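Local structure of lipolytic enzyme, G-D-S-L family (Bacteroides thetaiotaomicron, 7BR2) at residues Phe263-Glu268 with Asn301-Lys306; Gln313-Leu316 with Gln321-Gly324; Lys342-Gln347 with Val441-Val446. The protein acts as a gut bacterial serine esterase of the SGNH (GDSL) hydrolase family and metabolises the drug diltiazem. One frame throughout, in Å; residues are numbered along the deposited sequence.

Contact 1. Residues Phe263-Glu268 with Asn301-Lys306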
# COMPACT_ATOMS: atom_id res chain seq x y z
N PHE A 263 -2.62 -14.55 -31.89
CA PHE A 263 -1.83 -15.52 -31.15
C PHE A 263 -2.43 -15.74 -29.77
O PHE A 263 -3.36 -15.05 -29.35
CB PHE A 263 -0.36 -15.09 -31.06
CG PHE A 263 -0.17 -13.72 -30.49
CD1 PHE A 263 -0.23 -12.60 -31.31
CD2 PHE A 263 0.11 -13.54 -29.14
CE1 PHE A 263 -0.03 -11.33 -30.79
CE2 PHE A 263 0.31 -12.28 -28.62
CZ PHE A 263 0.23 -11.17 -29.44
N ASP A 264 -1.88 -16.73 -29.08
CA ASP A 264 -2.26 -17.09 -27.72
C ASP A 264 -1.19 -16.56 -26.77
O ASP A 264 0.01 -16.77 -26.99
CB ASP A 264 -2.42 -18.60 -27.59
CG ASP A 264 -3.68 -19.11 -28.28
OD1 ASP A 264 -4.57 -18.29 -28.60
OD2 ASP A 264 -3.78 -20.33 -28.53
N TYR A 265 -1.66 -15.84 -25.75
CA TYR A 265 -0.83 -15.16 -24.76
C TYR A 265 -1.13 -15.75 -23.39
O TYR A 265 -2.28 -15.68 -22.94
CB TYR A 265 -1.13 -13.66 -24.81
CG TYR A 265 -0.65 -12.81 -23.66
CD1 TYR A 265 0.69 -12.74 -23.33
CD2 TYR A 265 -1.54 -12.05 -22.93
CE1 TYR A 265 1.13 -11.95 -22.29
CE2 TYR A 265 -1.12 -11.26 -21.88
CZ TYR A 265 0.21 -11.21 -21.57
OH TYR A 265 0.64 -10.41 -20.53
N LEU A 266 -0.14 -16.35 -22.75
CA LEU A 266 -0.34 -16.83 -21.38
C LEU A 266 0.66 -16.11 -20.49
O LEU A 266 1.85 -16.45 -20.48
CB LEU A 266 -0.20 -18.36 -21.29
CG LEU A 266 -0.32 -18.88 -19.84
CD1 LEU A 266 -1.71 -18.58 -19.23
CD2 LEU A 266 -0.00 -20.37 -19.72
N ALA A 267 0.18 -15.13 -19.74
CA ALA A 267 1.02 -14.36 -18.84
C ALA A 267 1.23 -15.12 -17.54
O ALA A 267 0.42 -15.97 -17.17
CB ALA A 267 0.40 -13.00 -18.56
N GLU A 268 2.35 -14.85 -16.87
CA GLU A 268 2.57 -15.35 -15.53
C GLU A 268 1.93 -14.48 -14.47
O GLU A 268 1.70 -14.94 -13.35
CB GLU A 268 4.07 -15.46 -15.22
CG GLU A 268 4.82 -16.42 -16.12
CD GLU A 268 6.32 -16.28 -16.01
OE1 GLU A 268 6.80 -15.42 -15.24
OE2 GLU A 268 7.03 -17.02 -16.73
N ASN A 301 4.03 -1.13 -13.87
CA ASN A 301 2.80 -1.58 -14.49
C ASN A 301 2.92 -1.55 -16.01
O ASN A 301 2.10 -0.96 -16.70
CB ASN A 301 1.60 -0.77 -14.02
CG ASN A 301 0.33 -1.59 -14.05
OD1 ASN A 301 0.37 -2.81 -14.20
ND2 ASN A 301 -0.81 -0.92 -13.94
N THR A 302 3.95 -2.21 -16.54
CA THR A 302 4.18 -2.31 -17.98
C THR A 302 3.96 -3.74 -18.45
O THR A 302 4.77 -4.64 -18.18
CB THR A 302 5.58 -1.82 -18.34
OG1 THR A 302 5.67 -0.41 -18.08
CG2 THR A 302 5.87 -2.07 -19.81
N GLU A 303 2.87 -3.95 -19.19
CA GLU A 303 2.55 -5.21 -19.86
C GLU A 303 2.67 -4.93 -21.36
O GLU A 303 1.68 -4.62 -22.04
CB GLU A 303 1.13 -5.71 -19.47
CG GLU A 303 0.77 -7.07 -20.02
CD GLU A 303 -0.68 -7.47 -19.76
OE1 GLU A 303 -1.48 -6.63 -19.27
OE2 GLU A 303 -1.02 -8.64 -20.04
N LEU A 304 3.89 -5.04 -21.87
CA LEU A 304 4.22 -4.45 -23.17
C LEU A 304 3.89 -5.42 -24.31
O LEU A 304 4.35 -6.57 -24.31
CB LEU A 304 5.69 -4.05 -23.22
CG LEU A 304 6.00 -3.07 -24.37
CD1 LEU A 304 5.38 -1.69 -24.13
CD2 LEU A 304 7.50 -2.97 -24.60
N LEU A 305 3.11 -4.94 -25.28
CA LEU A 305 2.86 -5.68 -26.50
C LEU A 305 3.54 -4.97 -27.67
O LEU A 305 3.18 -3.83 -28.01
CB LEU A 305 1.37 -5.86 -26.76
CG LEU A 305 1.03 -6.37 -28.16
CD1 LEU A 305 1.58 -7.77 -28.40
CD2 LEU A 305 -0.49 -6.34 -28.38
N LYS A 306 4.52 -5.64 -28.28
CA LYS A 306 5.25 -5.12 -29.42
C LYS A 306 5.06 -6.08 -30.59
O LYS A 306 5.43 -7.25 -30.50
CB LYS A 306 6.75 -4.96 -29.10
CG LYS A 306 7.49 -4.07 -30.09
CD LYS A 306 8.97 -4.03 -29.84
CE LYS A 306 9.30 -3.16 -28.65
NZ LYS A 306 10.62 -3.53 -28.08
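Tyr265 and Phe263 face Glu303 and Leu305 across two strands of roughly opposite sense; the nearest CA atoms, of Tyr265 and Leu305, are 10.3 Å apart, too far for main-chain pairing. The strands belong to different sheets packed through their side chains, a beta-sandwich-like arrangement set apart from the parallel sheet of the SGNH fold. Phe263 brings its ring edge to Leu305, CZ lying 3.8 Å from CD1, an apolar meeting that suits a buried interface. The tyrosine spans the same gap with a polar end: its OH donates to Glu303 OE2 in a very short bond of 2.5 Å. That oxygen comes in at the rim of the phenol, near the ring plane, with the carboxylate turned 39° from the ring. Glu303 gets there because CG is anti to the backbone N (chi1 -175°) and the chain beyond is extended. Gln345 NE2 donates to the same OE2, so two donors grip a buried acidic oxygen. A phenylalanine at Tyr265 would probably leave Glu303 with one donor fewer in this buried setting. Strand 260-267 is flanked by strands 249-257 and 443-449, while strand 303-308 lies between 232-237 and 335-336; Met234 and Ile236 of strand 232-237 touch Tyr265 and Phe263, respectively.

Contact 2. Residues Gln313-Leu316 with Gln321-Gly324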
# COMPACT_ATOMS: atom_id res chain seq x y z
N GLN A 313 -3.18 0.67 -40.07
CA GLN A 313 -3.89 0.76 -38.81
C GLN A 313 -4.61 -0.53 -38.47
O GLN A 313 -5.25 -1.15 -39.33
CB GLN A 313 -4.86 1.95 -38.77
CG GLN A 313 -4.09 3.21 -38.46
CD GLN A 313 -4.96 4.41 -38.34
OE1 GLN A 313 -5.56 4.67 -37.30
NE2 GLN A 313 -5.05 5.19 -39.43
N TYR A 314 -4.48 -0.93 -37.21
CA TYR A 314 -5.04 -2.17 -36.72
C TYR A 314 -5.90 -1.90 -35.50
O TYR A 314 -5.71 -0.91 -34.76
CB TYR A 314 -3.92 -3.19 -36.39
CG TYR A 314 -3.12 -3.69 -37.59
CD1 TYR A 314 -2.15 -2.90 -38.19
CD2 TYR A 314 -3.33 -4.96 -38.13
CE1 TYR A 314 -1.42 -3.34 -39.28
CE2 TYR A 314 -2.60 -5.42 -39.23
CZ TYR A 314 -1.65 -4.60 -39.80
OH TYR A 314 -0.92 -5.02 -40.89
N LYS A 315 -6.86 -2.79 -35.31
CA LYS A 315 -7.72 -2.82 -34.14
C LYS A 315 -7.28 -3.99 -33.28
O LYS A 315 -7.13 -5.12 -33.78
CB LYS A 315 -9.18 -2.97 -34.53
CG LYS A 315 -10.10 -2.79 -33.35
CD LYS A 315 -11.55 -2.87 -33.76
CE LYS A 315 -11.75 -3.42 -35.15
NZ LYS A 315 -13.03 -2.91 -35.72
N LEU A 316 -6.99 -3.69 -32.02
CA LEU A 316 -6.57 -4.69 -31.05
C LEU A 316 -7.80 -5.26 -30.37
O LEU A 316 -8.60 -4.51 -29.81
CB LEU A 316 -5.63 -4.09 -30.01
CG LEU A 316 -5.38 -5.01 -28.81
CD1 LEU A 316 -4.72 -6.32 -29.24
CD2 LEU A 316 -4.56 -4.30 -27.76
N GLN A 321 -12.75 -8.82 -27.43
CA GLN A 321 -13.19 -7.53 -26.91
C GLN A 321 -12.30 -6.44 -27.51
O GLN A 321 -11.08 -6.48 -27.36
CB GLN A 321 -13.14 -7.47 -25.39
CG GLN A 321 -14.52 -7.29 -24.74
CD GLN A 321 -15.16 -5.91 -25.02
OE1 GLN A 321 -14.52 -4.85 -24.94
NE2 GLN A 321 -16.46 -5.94 -25.36
N GLU A 322 -12.93 -5.47 -28.15
CA GLU A 322 -12.19 -4.38 -28.74
C GLU A 322 -11.53 -3.55 -27.66
O GLU A 322 -12.18 -3.09 -26.72
CB GLU A 322 -13.12 -3.53 -29.60
CG GLU A 322 -12.47 -2.28 -30.17
CD GLU A 322 -13.28 -1.66 -31.30
OE1 GLU A 322 -14.30 -2.26 -31.73
OE2 GLU A 322 -12.88 -0.58 -31.78
N ILE A 323 -10.22 -3.35 -27.79
CA ILE A 323 -9.45 -2.57 -26.85
C ILE A 323 -9.23 -1.15 -27.36
O ILE A 323 -9.36 -0.18 -26.60
CB ILE A 323 -8.10 -3.27 -26.58
CG1 ILE A 323 -8.33 -4.75 -26.26
CG2 ILE A 323 -7.31 -2.54 -25.52
CD1 ILE A 323 -9.17 -5.00 -25.00
N GLY A 324 -8.89 -1.02 -28.63
CA GLY A 324 -8.64 0.27 -29.25
C GLY A 324 -8.03 0.08 -30.62
O GLY A 324 -7.90 -1.04 -31.14
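Glu322 meets Lys315 on one side of a beta hairpin, the two side chains crossing at about a right angle. Its carboxylate carbon CD comes to 3.2 Å from Lys315 CD, so close that the detail of this approach is doubtful, and the lysine chain is bent at the CG-CD bond with an almost eclipsed torsion (chi3 13°). The charged ends remain apart, NZ lying 4.2 Å from OE1, beyond a salt bridge. Ile323 follows, its N donating to Leu316 O at 2.8 Å in a nearly straight bond (169°). Its side chain turns to the apolar side, where CB packs 3.9 Å from Leu316 CD2. With psi at -44° the backbone leaves the extended form here, and Gly324 is the next residue facing Leu316: its O accepts from Leu316 N at 2.9 Å. Two residues opposite one, with these torsions and bonds, make a classic beta bulge. Glycine suits the second position because its almost fully stretched backbone is one that residues with a side chain seldom adopt. Lys315 CA lies 3.5 Å from Gly324 O, a CA-H...O contact beside the main-chain bond. Strand 313-318 continues the sheet through strand 443-449, where Ile445 and Leu447 touch Leu316, while 321-327 forms the sheet's outermost strand within the chain. The chemistry thus divides the hairpin: main-chain bonds fix its register, leucine and isoleucine seal the buried side, and the Lys315-Glu322 pair probably adds a loose electrostatic attraction on the other.

Contact 3. Residues Lys342-Gln347 with Val441-Val446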
# COMPACT_ATOMS: atom_id res chain seq x y z
N LYS A 342 -9.79 -2.13 -20.75
CA LYS A 342 -10.75 -3.01 -21.39
C LYS A 342 -10.23 -4.43 -21.60
O LYS A 342 -11.02 -5.29 -22.01
CB LYS A 342 -11.17 -2.42 -22.73
CG LYS A 342 -11.95 -1.13 -22.62
CD LYS A 342 -12.25 -0.60 -24.02
CE LYS A 342 -12.85 0.79 -24.01
NZ LYS A 342 -14.10 0.87 -24.83
N THR A 343 -8.96 -4.72 -21.33
CA THR A 343 -8.48 -6.08 -21.55
C THR A 343 -9.12 -7.02 -20.54
O THR A 343 -9.46 -6.61 -19.42
CB THR A 343 -6.95 -6.19 -21.45
OG1 THR A 343 -6.53 -6.16 -20.08
CG2 THR A 343 -6.27 -5.05 -22.22
N PRO A 344 -9.30 -8.29 -20.91
CA PRO A 344 -9.87 -9.25 -19.96
C PRO A 344 -9.02 -9.44 -18.73
O PRO A 344 -9.57 -9.54 -17.63
CB PRO A 344 -9.97 -10.54 -20.79
CG PRO A 344 -10.09 -10.03 -22.20
CD PRO A 344 -9.17 -8.85 -22.26
N GLN A 345 -7.69 -9.46 -18.87
CA GLN A 345 -6.82 -9.61 -17.71
C GLN A 345 -6.89 -8.38 -16.80
O GLN A 345 -6.71 -8.51 -15.58
CB GLN A 345 -5.36 -9.88 -18.13
CG GLN A 345 -4.67 -8.76 -18.91
CD GLN A 345 -4.65 -8.98 -20.43
OE1 GLN A 345 -5.63 -9.43 -21.03
NE2 GLN A 345 -3.53 -8.61 -21.06
N TYR A 346 -7.15 -7.20 -17.36
CA TYR A 346 -7.32 -6.03 -16.50
C TYR A 346 -8.66 -6.08 -15.78
O TYR A 346 -8.75 -5.69 -14.62
CB TYR A 346 -7.20 -4.72 -17.29
CG TYR A 346 -6.91 -3.54 -16.39
CD1 TYR A 346 -5.61 -3.25 -15.99
CD2 TYR A 346 -7.94 -2.76 -15.87
CE1 TYR A 346 -5.34 -2.20 -15.14
CE2 TYR A 346 -7.68 -1.70 -15.01
CZ TYR A 346 -6.38 -1.43 -14.66
OH TYR A 346 -6.09 -0.37 -13.83
N GLN A 347 -9.70 -6.59 -16.44
CA GLN A 347 -10.97 -6.81 -15.77
C GLN A 347 -10.83 -7.82 -14.63
O GLN A 347 -11.36 -7.63 -13.53
CB GLN A 347 -12.01 -7.26 -16.79
CG GLN A 347 -12.44 -6.19 -17.79
CD GLN A 347 -13.20 -5.05 -17.13
OE1 GLN A 347 -12.77 -3.89 -17.15
NE2 GLN A 347 -14.35 -5.37 -16.56
N VAL A 441 -5.16 -16.70 -17.48
CA VAL A 441 -5.57 -17.74 -18.41
C VAL A 441 -5.08 -17.35 -19.80
O VAL A 441 -4.65 -16.21 -20.04
CB VAL A 441 -7.10 -17.98 -18.41
CG1 VAL A 441 -7.57 -18.41 -17.04
CG2 VAL A 441 -7.82 -16.73 -18.82
N VAL A 442 -5.08 -18.33 -20.70
CA VAL A 442 -4.67 -18.08 -22.08
C VAL A 442 -5.65 -17.08 -22.70
O VAL A 442 -6.87 -17.30 -22.70
CB VAL A 442 -4.59 -19.38 -22.88
CG1 VAL A 442 -4.22 -19.08 -24.32
CG2 VAL A 442 -3.56 -20.32 -22.28
N ARG A 443 -5.11 -15.98 -23.21
CA ARG A 443 -5.89 -14.92 -23.85
C ARG A 443 -5.59 -14.89 -25.35
O ARG A 443 -4.43 -14.91 -25.76
CB ARG A 443 -5.58 -13.56 -23.23
CG ARG A 443 -5.81 -13.49 -21.74
CD ARG A 443 -7.29 -13.65 -21.39
NE ARG A 443 -7.53 -13.47 -19.97
CZ ARG A 443 -8.73 -13.50 -19.40
NH1 ARG A 443 -9.81 -13.69 -20.14
NH2 ARG A 443 -8.84 -13.34 -18.08
N LYS A 444 -6.64 -14.77 -26.14
CA LYS A 444 -6.55 -14.75 -27.60
C LYS A 444 -6.40 -13.31 -28.08
O LYS A 444 -7.36 -12.53 -28.03
CB LYS A 444 -7.80 -15.41 -28.18
CG LYS A 444 -7.98 -15.23 -29.66
CD LYS A 444 -7.14 -16.13 -30.51
CE LYS A 444 -7.31 -15.71 -31.98
NZ LYS A 444 -8.75 -15.48 -32.38
N ILE A 445 -5.21 -12.96 -28.55
CA ILE A 445 -4.91 -11.60 -29.00
C ILE A 445 -5.02 -11.55 -30.52
O ILE A 445 -4.47 -12.41 -31.22
CB ILE A 445 -3.52 -11.15 -28.52
CG1 ILE A 445 -3.49 -11.17 -26.99
CG2 ILE A 445 -3.19 -9.79 -29.10
CD1 ILE A 445 -2.23 -10.60 -26.36
N VAL A 446 -5.72 -10.54 -31.03
CA VAL A 446 -5.98 -10.37 -32.46
C VAL A 446 -5.67 -8.94 -32.84
O VAL A 446 -6.09 -8.00 -32.15
CB VAL A 446 -7.45 -10.70 -32.80
CG1 VAL A 446 -7.78 -10.22 -34.21
CG2 VAL A 446 -7.75 -12.17 -32.63
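The guanidinium of Arg443 lies between two aliphatic groups. Pro344 CB sits over one face, 3.2 Å from NH1 and offset toward the rim, and Gln345 N lies higher above the same face. Val441 CG2 covers the centre of the opposite face, 3.3 Å from the plane. The nitrogens have polar partners as well: NH1 forms a salt bridge with Asp319, and NH2 donates to Gln348 OE1. Arginine suits this place because its flat group can be covered on both faces while its N-H groups bond outward. A bend at chi2 (-66°) folds the chain so that the group reaches the start of helix 344-377. That start is a classic N-cap: Thr343 OG1 accepts from Tyr346 N at 3.0 Å, and Thr343 O takes the first helical bond, from Gln347 N, also at 3.0 Å. Proline fits the first turn, since its backbone nitrogen has no hydrogen to leave unpaired. Gln345 runs past the arginine in the opposite direction, its amide only 16° from the guanidinium plane, and OE1 is 4.1 Å from Arg443 CG; the polar partner of its NE2 is Glu303. A positive group beside a helix N-terminus would be expected to be disfavoured, and the carboxylate of Asp319 probably offsets this; the same residue accepts from Lys444 N through OD1, tying Lys444 to the turn between strands 313-318 and 321-327.

Contacts 1 and 3 are the nearest neighbours, their centres about 9 Å apart, and polar bonds join them: Glu303 OE2 is 2.7 Å from Gln345 NE2, and Tyr265 O is 2.9 Å from Arg443 N where strands 260-267 and 443-449 pair. Contact 2 lies about 12 Å from contact 3, centre to centre, and meets it by packing, Ile323 CD1 coming 3.5 Å from Lys342 O. Contacts 1 and 2, about 15 Å apart between centres, do not touch. All three lie on one side of the chain's centre, in the beta-rich region. None includes Ser28, Asp204 or His207, which are consistent with the catalytic triad of an SGNH hydrolase.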